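Local coordinates for protein oxidoreductase YdhF (PDB 1OG6) that probably acts as an NADPH-dependent oxidoreductase of the aldo-keto reductase family, holding NADP in an alpha/beta barrel, at residues C[10-15]-C[175-180]; C[78-83]-C[115-120]; C[123-128]-C[141-146]; C[164-169]-C[196-201]. One frame throughout, in Å; residues are numbered along the deposited sequence.

How the contacts relate
Contacts 2, 3 and 4 sample successive sectors of the alpha/beta barrel wall, while contact 1 joins residues of the hairpin that leads into the first barrel strand to the start of strand 179-182. Contacts 2 and 3 lie about 13 Å apart, centre to centre, and share neighbouring parallel strands 79-87 and 122-127; contact 2 closes along the chain before contact 3 opens. Both are nested in the long loop closed by contact 1. Contact 4 has one segment on each side of 175-180 in sequence, and its centre is about 13 Å from that of contact 1 but 25 Å from that of contact 2. Contacts 1, 2 and 3 each hold a residue of the NADP pocket, so wall and cofactor site are built from the same strands.

Contact 1 of 4, residues C[10-15]-C[175-180]; sequences QGPEFS and TLATNQ. With NAP (NADP nicotinamide-adenine-dinucleotide phosphate), chain F.
Pro-12, which meets Ala-177 across the contact, also lies over one face of the Phe-14 ring: its CG sits 3.8 Å above the Phe-14 ring plane, offset toward the rim. Another corner of the proline ring, CD, meets the methyl CB of Ala-177 at 4.1 Å. The proline thus touches both, Phe-14 through CG and Ala-177 through CD. Phe-14 continues inward to Leu-124 of strand 122-127, and Ile-7 touches Pro-12, Phe-14 and Ala-177 alike.

Nearer the surface, CG of Gln-10 comes to 4.3 Å from OG1 of Thr-175, a loose approach without a hydrogen bond. At the other end of 175-180 stands the cofactor. Gln-180 turns its CG anti to the backbone N (chi1 180°) and extends from there, which brings its side chain up to the nicotinamide carboxamide.

In the aldo-keto reductase fold an N-terminal hairpin closes the bottom of the barrel, and strand 4-6, paired antiparallel with the start of strand 13-20, is consistent with that. With no hydrogen bond between the two segments, what joins them directly is van der Waals contact between Pro-12 and Ala-177, probably helped by exclusion of water from these carbons.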
# COMPACT_ATOMS: atom_id res chain seq x y z
N GLN C 10 24.43 2.66 -6.62
CA GLN C 10 25.52 3.53 -7.07
C GLN C 10 25.91 4.40 -5.88
O GLN C 10 26.80 5.25 -5.97
CB GLN C 10 25.06 4.42 -8.22
CG GLN C 10 24.16 3.74 -9.24
CD GLN C 10 24.55 2.31 -9.52
OE1 GLN C 10 25.70 2.01 -9.86
NE2 GLN C 10 23.59 1.40 -9.38
N GLY C 11 25.24 4.17 -4.77
CA GLY C 11 25.47 4.94 -3.56
C GLY C 11 26.88 4.94 -3.04
O GLY C 11 27.75 4.30 -3.60
N PRO C 12 27.11 5.67 -1.93
CA PRO C 12 28.38 5.84 -1.23
C PRO C 12 28.64 4.72 -0.24
O PRO C 12 27.81 3.84 -0.06
CB PRO C 12 28.18 7.17 -0.52
CG PRO C 12 26.76 7.07 -0.09
CD PRO C 12 26.06 6.50 -1.31
N GLU C 13 29.80 4.75 0.40
CA GLU C 13 30.14 3.73 1.38
C GLU C 13 30.15 4.37 2.75
O GLU C 13 31.05 5.12 3.09
CB GLU C 13 31.53 3.14 1.07
CG GLU C 13 31.81 1.83 1.80
CD GLU C 13 33.26 1.38 1.70
OE1 GLU C 13 34.10 1.96 2.42
OE2 GLU C 13 33.56 0.46 0.91
N PHE C 14 29.13 4.08 3.55
CA PHE C 14 29.06 4.64 4.88
C PHE C 14 29.58 3.64 5.89
O PHE C 14 29.84 2.50 5.55
CB PHE C 14 27.62 5.01 5.25
CG PHE C 14 27.10 6.24 4.55
CD1 PHE C 14 27.96 7.27 4.17
CD2 PHE C 14 25.74 6.40 4.32
CE1 PHE C 14 27.47 8.42 3.58
CE2 PHE C 14 25.25 7.55 3.73
CZ PHE C 14 26.11 8.56 3.36
N SER C 15 29.75 4.08 7.13
CA SER C 15 30.22 3.21 8.19
C SER C 15 28.92 2.68 8.79
O SER C 15 28.03 3.46 9.05
CB SER C 15 30.98 4.02 9.24
OG SER C 15 30.11 4.91 9.90
N THR C 175 19.82 6.32 -8.27
CA THR C 175 19.12 5.62 -7.19
C THR C 175 19.24 6.28 -5.82
O THR C 175 20.36 6.50 -5.34
CB THR C 175 19.61 4.18 -7.03
OG1 THR C 175 20.00 3.67 -8.31
CG2 THR C 175 18.50 3.30 -6.46
N LEU C 176 18.10 6.58 -5.21
CA LEU C 176 18.06 7.21 -3.89
C LEU C 176 18.93 6.41 -2.93
O LEU C 176 18.67 5.24 -2.66
CB LEU C 176 16.61 7.29 -3.38
CG LEU C 176 15.72 8.35 -4.04
CD1 LEU C 176 14.27 8.07 -3.74
CD2 LEU C 176 16.09 9.74 -3.55
N ALA C 177 19.98 7.05 -2.44
CA ALA C 177 20.92 6.40 -1.55
C ALA C 177 20.32 5.83 -0.28
O ALA C 177 20.85 4.86 0.24
CB ALA C 177 22.04 7.36 -1.20
N THR C 178 19.23 6.40 0.21
CA THR C 178 18.65 5.88 1.45
C THR C 178 17.28 6.46 1.79
O THR C 178 16.73 7.25 1.03
CB THR C 178 19.60 6.14 2.65
OG1 THR C 178 19.20 5.35 3.76
CG2 THR C 178 19.57 7.60 3.06
N ASN C 179 16.73 6.04 2.92
CA ASN C 179 15.43 6.51 3.40
C ASN C 179 15.49 6.41 4.93
O ASN C 179 15.01 5.45 5.53
CB ASN C 179 14.29 5.64 2.84
CG ASN C 179 12.91 6.11 3.29
OD1 ASN C 179 12.74 7.25 3.71
ND2 ASN C 179 11.91 5.24 3.20
N GLN C 180 16.10 7.42 5.55
CA GLN C 180 16.26 7.44 6.99
C GLN C 180 14.95 7.34 7.73
O GLN C 180 14.20 8.30 7.80
CB GLN C 180 16.98 8.71 7.44
CG GLN C 180 17.15 8.76 8.94
CD GLN C 180 18.12 9.81 9.40
OE1 GLN C 180 19.20 9.97 8.83
NE2 GLN C 180 17.75 10.54 10.44
PA NAP F . 18.55 7.54 20.23
O1A NAP F . 17.35 6.94 20.66
O2A NAP F . 19.75 6.82 19.65
O5B NAP F . 19.16 8.42 21.43
C5B NAP F . 19.22 7.81 22.73
C4B NAP F . 19.16 9.02 23.73
O4B NAP F . 19.19 8.35 25.05
C3B NAP F . 20.42 9.92 23.75
O3B NAP F . 19.93 11.25 23.85
C2B NAP F . 21.23 9.54 24.97
O2B NAP F . 21.71 10.67 25.71
C1B NAP F . 20.27 8.70 25.86
N9A NAP F . 20.95 7.51 26.34
C8A NAP F . 21.80 6.61 25.71
N7A NAP F . 22.23 5.63 26.48
C5A NAP F . 21.62 5.90 27.70
C6A NAP F . 21.70 5.21 28.92
N6A NAP F . 22.41 4.09 29.18
N1A NAP F . 20.96 5.73 30.00
N3A NAP F . 20.09 7.60 28.66
C4A NAP F . 20.83 7.06 27.62
O3 NAP F . 18.19 8.63 19.13
PN NAP F . 17.94 10.18 19.23
O1N NAP F . 16.60 10.77 19.07
O2N NAP F . 19.20 10.95 19.01
O5D NAP F . 17.74 10.09 17.62
C5D NAP F . 18.63 9.31 16.72
C4D NAP F . 19.32 10.19 15.70
O4D NAP F . 18.60 10.27 14.44
C3D NAP F . 19.66 11.67 16.11
O3D NAP F . 21.00 11.80 16.59
O2D NAP F . 20.54 12.97 14.17
C1D NAP F . 18.55 11.65 13.96
N1N NAP F . 17.11 12.06 13.79
C2N NAP F . 16.47 12.04 12.52
C3N NAP F . 15.14 12.45 12.42
C7N NAP F . 14.46 12.43 11.05
O7N NAP F . 13.32 12.79 11.01
N7N NAP F . 15.10 12.03 9.98
C4N NAP F . 14.39 12.90 13.60
C5N NAP F . 15.06 12.91 14.86
C6N NAP F . 16.42 12.49 14.98
P2B NAP F . 23.15 10.72 26.44
O1X NAP F . 24.53 10.76 25.79
O2X NAP F . 22.94 11.27 27.83
O3X NAP F . 23.10 12.10 25.81

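Contact 2 of 4, residues C[78-83]-C[115-120]; sequences MEIVSK and INLATD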
# COMPACT_ATOMS: atom_id res chain seq x y z
N MET C 78 35.51 11.62 6.91
CA MET C 78 34.11 11.37 7.22
C MET C 78 33.17 11.62 6.06
O MET C 78 33.55 12.17 5.02
CB MET C 78 33.69 12.23 8.39
CG MET C 78 33.94 13.71 8.15
SD MET C 78 33.80 14.72 9.63
CE MET C 78 32.63 15.93 9.06
N GLU C 79 31.93 11.20 6.24
CA GLU C 79 30.89 11.40 5.25
C GLU C 79 29.88 12.28 5.97
O GLU C 79 29.48 11.97 7.09
CB GLU C 79 30.23 10.08 4.85
CG GLU C 79 31.17 9.07 4.23
CD GLU C 79 31.84 8.18 5.26
OE1 GLU C 79 32.63 7.30 4.87
OE2 GLU C 79 31.57 8.36 6.46
N ILE C 80 29.48 13.37 5.34
CA ILE C 80 28.51 14.26 5.96
C ILE C 80 27.14 14.04 5.33
O ILE C 80 27.00 14.02 4.10
CB ILE C 80 28.96 15.73 5.85
CG1 ILE C 80 30.25 15.92 6.64
CG2 ILE C 80 27.91 16.65 6.41
CD1 ILE C 80 30.73 17.34 6.74
N VAL C 81 26.15 13.84 6.18
CA VAL C 81 24.78 13.63 5.75
C VAL C 81 23.95 14.76 6.33
O VAL C 81 24.11 15.12 7.50
CB VAL C 81 24.22 12.29 6.30
CG1 VAL C 81 22.76 12.15 5.94
CG2 VAL C 81 25.00 11.13 5.75
N SER C 82 23.09 15.35 5.53
CA SER C 82 22.26 16.43 6.03
C SER C 82 20.94 16.39 5.32
O SER C 82 20.78 15.67 4.33
CB SER C 82 22.95 17.78 5.82
OG SER C 82 22.37 18.77 6.64
N LYS C 83 19.98 17.17 5.80
CA LYS C 83 18.65 17.20 5.22
C LYS C 83 18.19 18.62 5.06
O LYS C 83 18.90 19.56 5.40
CB LYS C 83 17.69 16.46 6.14
CG LYS C 83 18.34 15.28 6.84
CD LYS C 83 17.49 14.74 7.96
CE LYS C 83 18.28 13.77 8.81
NZ LYS C 83 19.37 14.46 9.55
N ILE C 115 28.22 25.95 3.72
CA ILE C 115 28.79 27.12 4.38
C ILE C 115 28.93 26.97 5.90
O ILE C 115 29.96 27.31 6.46
CB ILE C 115 27.95 28.41 4.08
CG1 ILE C 115 28.35 28.97 2.71
CG2 ILE C 115 28.15 29.45 5.16
CD1 ILE C 115 27.59 30.22 2.32
N ASN C 116 27.89 26.45 6.55
CA ASN C 116 27.90 26.27 8.00
C ASN C 116 28.90 25.22 8.45
O ASN C 116 29.58 25.41 9.46
CB ASN C 116 26.51 25.90 8.49
CG ASN C 116 25.47 26.89 8.04
OD1 ASN C 116 25.59 28.09 8.32
ND2 ASN C 116 24.45 26.41 7.35
N LEU C 117 28.97 24.11 7.72
CA LEU C 117 29.90 23.03 8.06
C LEU C 117 31.32 23.28 7.56
O LEU C 117 32.21 22.45 7.74
CB LEU C 117 29.38 21.70 7.50
CG LEU C 117 28.05 21.22 8.07
CD1 LEU C 117 27.68 19.88 7.46
CD2 LEU C 117 28.17 21.10 9.58
N ALA C 118 31.54 24.43 6.93
CA ALA C 118 32.85 24.78 6.41
C ALA C 118 33.37 23.64 5.55
O ALA C 118 34.53 23.25 5.66
CB ALA C 118 33.82 25.05 7.55
N THR C 119 32.50 23.10 4.70
CA THR C 119 32.87 22.01 3.80
C THR C 119 32.53 22.43 2.38
O THR C 119 31.65 23.25 2.18
CB THR C 119 32.11 20.71 4.17
OG1 THR C 119 32.65 19.62 3.42
CG2 THR C 119 30.64 20.84 3.87
N ASP C 120 33.22 21.89 1.39
CA ASP C 120 32.93 22.29 0.02
C ASP C 120 31.87 21.43 -0.64
O ASP C 120 31.42 21.74 -1.75
CB ASP C 120 34.20 22.26 -0.83
CG ASP C 120 34.61 20.86 -1.23
OD1 ASP C 120 35.16 20.13 -0.37
OD2 ASP C 120 34.36 20.49 -2.40
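Ile-80 and Leu-117 reach toward each other tip to tip, and their torsions explain how a strand and the end of a helix meet through so few atoms. In Ile-80 the CG2 methyl is anti to the backbone N while CG1 lies beside it (chi1 -64°), which turns CG2 toward Leu-117. An extended second torsion carries CD1 onward. CD1 of Leu-117 sits over CG2 of Ile-80, at 3.4 Å, with CD1 of Ile-80 to one side at 4.0 Å. Leu-117 gets there with CG anti to its own carbonyl carbon and CD1 further extended (chi2 -178°). Its flank is covered by Glu-61 and Phe-64 of helix 60-69.

Directly after Leu-117 the chain leaves the helix. Ala-118 adopts a positive phi, 51°, and the last turn is closed as a Schellman motif, one of whose bonds, Ala-118 N to Ile-115 O, is weak. The reversal returns Thr-119 to the strand, where its CB lies 4.5 Å from CD1 of Ile-80. The Thr-119 hydroxyl is engaged elsewhere, with Arg-75 NE and the carbonyl of His-121, so the threonine offers carbon to the isoleucine and oxygen to its other neighbours.

Farther along the same strand, Lys-83 forms a salt bridge with Asp-50 and a weak hydrogen bond with Tyr-55, the probable proton donor. Strand 79-87, helix 103-116 and the parallel neighbouring strand 122-127 together make a beta-alpha-beta crossover, the repeating unit of the TIM barrel.

Contact 3 of 4, residues C[123-128]-C[141-146]; sequences DLLLIH and DAFKHL. With NAP (NADP nicotinamide-adenine-dinucleotide phosphate), chain F.
Phe-143 is the first residue along 141-146 to touch the strand, meeting both Ile-127 and Leu-125. Its CG lies anti to the carbonyl carbon (chi1 -79°), and although the side chain does not leave the helix straight at the strand, the far end of the ring swings in. CZ of Phe-143 rests 3.5 Å from CD1 of Ile-127, and CG1 of Ile-127 is 3.7 Å from the same CZ. At the neighbouring ring atom, CE1 of Phe-143, stands CD1 of Leu-125, 4.2 Å away. Both aliphatic chains meet the ring at a slant, and the ring also stacks with Phe-155 of the next strand.

The strand and helix segments run almost antiparallel, at 170°, with their axes 11.5 Å apart. This is the first half of the beta-alpha-beta unit of strand 122-127, helix 136-147 and strand 152-158, in which the helix packs on the outside of the TIM barrel.

One turn on from Ala-142, whose carbonyl accepts the backbone N of Leu-146, Leu-146 completes the contact. Its side chain crosses that of Leu-125 at about a right angle, with CD1 of Leu-146 3.7 Å from CD1 of Leu-125. Leu-146 also packs on Ala-110 of helix 103-116.

Just past the C-terminal end of the strand, His-128 presents the edge of its imidazole to the cofactor, CE1 lying 3.7 Å from O7N of NADP, close to the ring plane. With an alanine here, the nicotinamide carboxamide would probably lose the ring edge beside its oxygen and be freer to turn. Lys-83 and Ala-52 flank the imidazole too.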
# COMPACT_ATOMS: atom_id res chain seq x y z
N ASP C 123 27.96 14.65 1.25
CA ASP C 123 27.94 13.32 0.68
C ASP C 123 26.50 12.90 0.48
O ASP C 123 26.18 12.22 -0.50
CB ASP C 123 28.68 12.37 1.62
CG ASP C 123 30.13 12.77 1.80
OD1 ASP C 123 30.93 12.54 0.88
OD2 ASP C 123 30.47 13.35 2.86
N LEU C 124 25.63 13.33 1.39
CA LEU C 124 24.21 12.99 1.31
C LEU C 124 23.29 14.13 1.72
O LEU C 124 23.48 14.73 2.78
CB LEU C 124 23.89 11.80 2.20
CG LEU C 124 23.18 10.57 1.63
CD1 LEU C 124 22.53 9.82 2.78
CD2 LEU C 124 22.13 10.95 0.61
N LEU C 125 22.31 14.42 0.87
CA LEU C 125 21.32 15.44 1.16
C LEU C 125 20.04 14.65 1.17
O LEU C 125 19.74 13.93 0.22
CB LEU C 125 21.23 16.50 0.07
CG LEU C 125 20.81 17.91 0.53
CD1 LEU C 125 20.13 18.60 -0.63
CD2 LEU C 125 19.88 17.87 1.71
N LEU C 126 19.31 14.78 2.26
CA LEU C 126 18.06 14.07 2.45
C LEU C 126 16.87 15.02 2.54
O LEU C 126 16.92 16.00 3.30
CB LEU C 126 18.15 13.28 3.76
CG LEU C 126 18.50 11.80 3.86
CD1 LEU C 126 19.61 11.40 2.93
CD2 LEU C 126 18.87 11.54 5.30
N ILE C 127 15.81 14.77 1.78
CA ILE C 127 14.62 15.60 1.92
C ILE C 127 14.09 15.17 3.30
O ILE C 127 13.49 14.12 3.45
CB ILE C 127 13.54 15.28 0.85
CG1 ILE C 127 14.09 15.58 -0.55
CG2 ILE C 127 12.29 16.10 1.11
CD1 ILE C 127 14.38 17.03 -0.78
N HIS C 128 14.36 16.00 4.30
CA HIS C 128 13.98 15.74 5.68
C HIS C 128 12.67 15.00 5.95
O HIS C 128 12.65 14.02 6.67
CB HIS C 128 13.96 17.06 6.46
CG HIS C 128 14.42 16.93 7.88
ND1 HIS C 128 14.14 15.84 8.66
CD2 HIS C 128 15.10 17.80 8.67
CE1 HIS C 128 14.63 16.03 9.88
NE2 HIS C 128 15.21 17.21 9.91
N ASP C 141 14.84 18.90 -9.90
CA ASP C 141 15.64 19.96 -10.51
C ASP C 141 16.64 20.54 -9.52
O ASP C 141 17.78 20.83 -9.88
CB ASP C 141 14.76 21.09 -11.06
CG ASP C 141 13.87 20.64 -12.22
OD1 ASP C 141 14.35 19.82 -13.05
OD2 ASP C 141 12.71 21.11 -12.32
N ALA C 142 16.22 20.73 -8.27
CA ALA C 142 17.12 21.25 -7.26
C ALA C 142 18.27 20.26 -7.11
O ALA C 142 19.39 20.63 -6.82
CB ALA C 142 16.39 21.43 -5.94
N PHE C 143 17.96 18.98 -7.31
CA PHE C 143 18.95 17.92 -7.19
C PHE C 143 19.92 17.85 -8.36
O PHE C 143 21.12 17.67 -8.16
CB PHE C 143 18.24 16.57 -7.01
CG PHE C 143 17.74 16.31 -5.60
CD1 PHE C 143 17.82 17.30 -4.62
CD2 PHE C 143 17.18 15.09 -5.26
CE1 PHE C 143 17.37 17.06 -3.32
CE2 PHE C 143 16.72 14.84 -3.96
CZ PHE C 143 16.81 15.83 -3.00
N LYS C 144 19.41 17.99 -9.58
CA LYS C 144 20.26 17.95 -10.77
C LYS C 144 21.27 19.08 -10.66
O LYS C 144 22.43 18.95 -11.09
CB LYS C 144 19.44 18.14 -12.05
CG LYS C 144 18.28 17.17 -12.23
CD LYS C 144 18.75 15.75 -12.46
CE LYS C 144 17.57 14.82 -12.71
NZ LYS C 144 16.73 15.22 -13.88
N HIS C 145 20.82 20.19 -10.09
CA HIS C 145 21.66 21.36 -9.91
C HIS C 145 22.78 21.10 -8.92
O HIS C 145 23.94 21.06 -9.30
CB HIS C 145 20.81 22.54 -9.43
CG HIS C 145 21.59 23.81 -9.26
ND1 HIS C 145 22.09 24.52 -10.33
CD2 HIS C 145 22.00 24.46 -8.15
CE1 HIS C 145 22.78 25.56 -9.89
NE2 HIS C 145 22.74 25.54 -8.57
N LEU C 146 22.42 20.92 -7.65
CA LEU C 146 23.39 20.67 -6.60
C LEU C 146 24.39 19.60 -7.00
O LEU C 146 25.51 19.57 -6.50
CB LEU C 146 22.69 20.26 -5.31
CG LEU C 146 21.92 21.34 -4.56
CD1 LEU C 146 21.13 20.71 -3.44
CD2 LEU C 146 22.88 22.36 -4.00
PA NAP F . 18.55 7.54 20.23
O1A NAP F . 17.35 6.94 20.66
O2A NAP F . 19.75 6.82 19.65
O5B NAP F . 19.16 8.42 21.43
C5B NAP F . 19.22 7.81 22.73
C4B NAP F . 19.16 9.02 23.73
O4B NAP F . 19.19 8.35 25.05
C3B NAP F . 20.42 9.92 23.75
O3B NAP F . 19.93 11.25 23.85
C2B NAP F . 21.23 9.54 24.97
O2B NAP F . 21.71 10.67 25.71
C1B NAP F . 20.27 8.70 25.86
N9A NAP F . 20.95 7.51 26.34
C8A NAP F . 21.80 6.61 25.71
N7A NAP F . 22.23 5.63 26.48
C5A NAP F . 21.62 5.90 27.70
C6A NAP F . 21.70 5.21 28.92
N6A NAP F . 22.41 4.09 29.18
N1A NAP F . 20.96 5.73 30.00
N3A NAP F . 20.09 7.60 28.66
C4A NAP F . 20.83 7.06 27.62
O3 NAP F . 18.19 8.63 19.13
PN NAP F . 17.94 10.18 19.23
O1N NAP F . 16.60 10.77 19.07
O2N NAP F . 19.20 10.95 19.01
O5D NAP F . 17.74 10.09 17.62
C5D NAP F . 18.63 9.31 16.72
C4D NAP F . 19.32 10.19 15.70
O4D NAP F . 18.60 10.27 14.44
C3D NAP F . 19.66 11.67 16.11
O3D NAP F . 21.00 11.80 16.59
O2D NAP F . 20.54 12.97 14.17
C1D NAP F . 18.55 11.65 13.96
N1N NAP F . 17.11 12.06 13.79
C2N NAP F . 16.47 12.04 12.52
C3N NAP F . 15.14 12.45 12.42
C7N NAP F . 14.46 12.43 11.05
O7N NAP F . 13.32 12.79 11.01
N7N NAP F . 15.10 12.03 9.98
C4N NAP F . 14.39 12.90 13.60
C5N NAP F . 15.06 12.91 14.86
C6N NAP F . 16.42 12.49 14.98
P2B NAP F . 23.15 10.72 26.44
O1X NAP F . 24.53 10.76 25.79
O2X NAP F . 22.94 11.27 27.83
O3X NAP F . 23.10 12.10 25.81

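Contact 4 of 4, residues C[164-169]-C[196-201]; sequences QFALLQ and LDQLQQ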
# COMPACT_ATOMS: atom_id res chain seq x y z
N GLN C 164 5.68 7.49 -1.75
CA GLN C 164 6.30 8.80 -1.85
C GLN C 164 7.76 8.66 -2.29
O GLN C 164 8.29 9.51 -3.00
CB GLN C 164 6.23 9.47 -0.49
CG GLN C 164 4.97 9.11 0.26
CD GLN C 164 4.69 10.06 1.38
OE1 GLN C 164 5.45 10.16 2.34
NE2 GLN C 164 3.60 10.79 1.26
N PHE C 165 8.39 7.58 -1.85
CA PHE C 165 9.77 7.29 -2.21
C PHE C 165 9.82 7.00 -3.70
O PHE C 165 10.71 7.45 -4.40
CB PHE C 165 10.25 6.05 -1.45
CG PHE C 165 11.66 5.65 -1.74
CD1 PHE C 165 12.69 5.98 -0.87
CD2 PHE C 165 11.97 4.94 -2.89
CE1 PHE C 165 14.00 5.60 -1.14
CE2 PHE C 165 13.28 4.56 -3.17
CZ PHE C 165 14.29 4.89 -2.29
N ALA C 166 8.84 6.24 -4.18
CA ALA C 166 8.76 5.89 -5.59
C ALA C 166 8.42 7.09 -6.45
O ALA C 166 8.97 7.25 -7.54
CB ALA C 166 7.72 4.79 -5.81
N LEU C 167 7.51 7.94 -5.98
CA LEU C 167 7.13 9.15 -6.71
C LEU C 167 8.35 9.96 -7.10
O LEU C 167 8.55 10.27 -8.26
CB LEU C 167 6.21 10.02 -5.85
CG LEU C 167 6.12 11.51 -6.21
CD1 LEU C 167 5.57 11.67 -7.60
CD2 LEU C 167 5.25 12.22 -5.21
N LEU C 168 9.17 10.30 -6.11
CA LEU C 168 10.37 11.10 -6.34
C LEU C 168 11.43 10.35 -7.13
O LEU C 168 12.20 10.96 -7.86
CB LEU C 168 10.97 11.56 -5.01
CG LEU C 168 12.23 12.43 -5.08
CD1 LEU C 168 11.99 13.59 -6.02
CD2 LEU C 168 12.58 12.93 -3.69
N GLN C 169 11.48 9.04 -6.98
CA GLN C 169 12.45 8.22 -7.69
C GLN C 169 12.21 8.18 -9.21
O GLN C 169 13.13 7.98 -9.99
CB GLN C 169 12.43 6.80 -7.12
CG GLN C 169 13.48 5.87 -7.66
CD GLN C 169 14.88 6.38 -7.41
OE1 GLN C 169 15.36 7.26 -8.11
NE2 GLN C 169 15.53 5.84 -6.39
N LEU C 196 10.25 -1.22 4.82
CA LEU C 196 11.47 -2.01 4.82
C LEU C 196 11.49 -3.09 3.74
O LEU C 196 12.55 -3.64 3.44
CB LEU C 196 11.72 -2.62 6.19
CG LEU C 196 11.95 -1.62 7.33
CD1 LEU C 196 12.60 -2.35 8.48
CD2 LEU C 196 12.86 -0.49 6.88
N ASP C 197 10.34 -3.41 3.16
CA ASP C 197 10.30 -4.43 2.10
C ASP C 197 10.76 -3.80 0.78
O ASP C 197 11.47 -4.42 -0.00
CB ASP C 197 8.88 -5.02 1.97
CG ASP C 197 8.40 -5.69 3.25
OD1 ASP C 197 9.18 -6.45 3.87
OD2 ASP C 197 7.23 -5.46 3.65
N GLN C 198 10.36 -2.55 0.55
CA GLN C 198 10.76 -1.84 -0.65
C GLN C 198 12.25 -1.56 -0.56
O GLN C 198 12.99 -1.69 -1.53
CB GLN C 198 10.01 -0.51 -0.77
CG GLN C 198 10.81 0.58 -1.50
CD GLN C 198 10.04 1.87 -1.66
OE1 GLN C 198 9.42 2.10 -2.69
NE2 GLN C 198 10.07 2.72 -0.65
N LEU C 199 12.70 -1.18 0.63
CA LEU C 199 14.11 -0.89 0.80
C LEU C 199 14.99 -2.12 0.62
O LEU C 199 16.09 -2.02 0.09
CB LEU C 199 14.35 -0.26 2.18
CG LEU C 199 13.94 1.21 2.30
CD1 LEU C 199 14.33 1.72 3.66
CD2 LEU C 199 14.64 2.02 1.24
N GLN C 200 14.53 -3.29 1.04
CA GLN C 200 15.36 -4.47 0.85
C GLN C 200 15.35 -4.81 -0.63
O GLN C 200 16.38 -5.14 -1.23
CB GLN C 200 14.85 -5.67 1.64
CG GLN C 200 15.88 -6.79 1.73
CD GLN C 200 15.29 -8.18 1.90
OE1 GLN C 200 14.42 -8.41 2.76
NE2 GLN C 200 15.77 -9.13 1.09
N GLN C 201 14.16 -4.71 -1.23
CA GLN C 201 13.99 -5.02 -2.63
C GLN C 201 14.91 -4.23 -3.56
O GLN C 201 15.48 -4.79 -4.49
CB GLN C 201 12.54 -4.79 -3.03
CG GLN C 201 12.27 -5.09 -4.47
CD GLN C 201 10.80 -5.02 -4.80
OE1 GLN C 201 10.41 -5.24 -5.95
NE2 GLN C 201 9.97 -4.71 -3.80
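The helical segments that carry Phe-165 and Gln-198 run in broadly the same direction, 41° apart, with axes 12.0 Å from each other; these two residues mark the nearest approach of the backbones, 9.3 Å between their CA atoms. At such a spacing the side chains must bridge the gap. Phe-165 turns its CG anti to the backbone N (chi1 179°), which sends the ring toward the partner helix. Gln-198, extended beyond CG, lays its amide obliquely against the base of that ring: CD of Gln-198 is 3.8 Å from CD2 of Phe-165, and the two planes are inclined by 47°. Ala-166 lies at the margin of the same amide.

Leu-199 comes from the next position on its helix and brings CD2 to within 4.3 Å of CE1 of Phe-165. Leu-199 and Phe-165 both also touch Asn-179 on strand 179-182, which lies between the two helices in sequence. Replacing Phe-165 by an alanine is likely to open a gap between the helices and leave the Gln-198 amide and Leu-199 without the ring they lean on.

On other sides of the helices, the carbonyls of Gln-200 and Gln-201 accept hydrogen bonds from Arg-171 of a second subunit. Within the contact itself no hydrogen bond joins the segments, so the two helices meet here through van der Waals contact, the Gln-198 side chain and Leu-199 both lying against the phenylalanine.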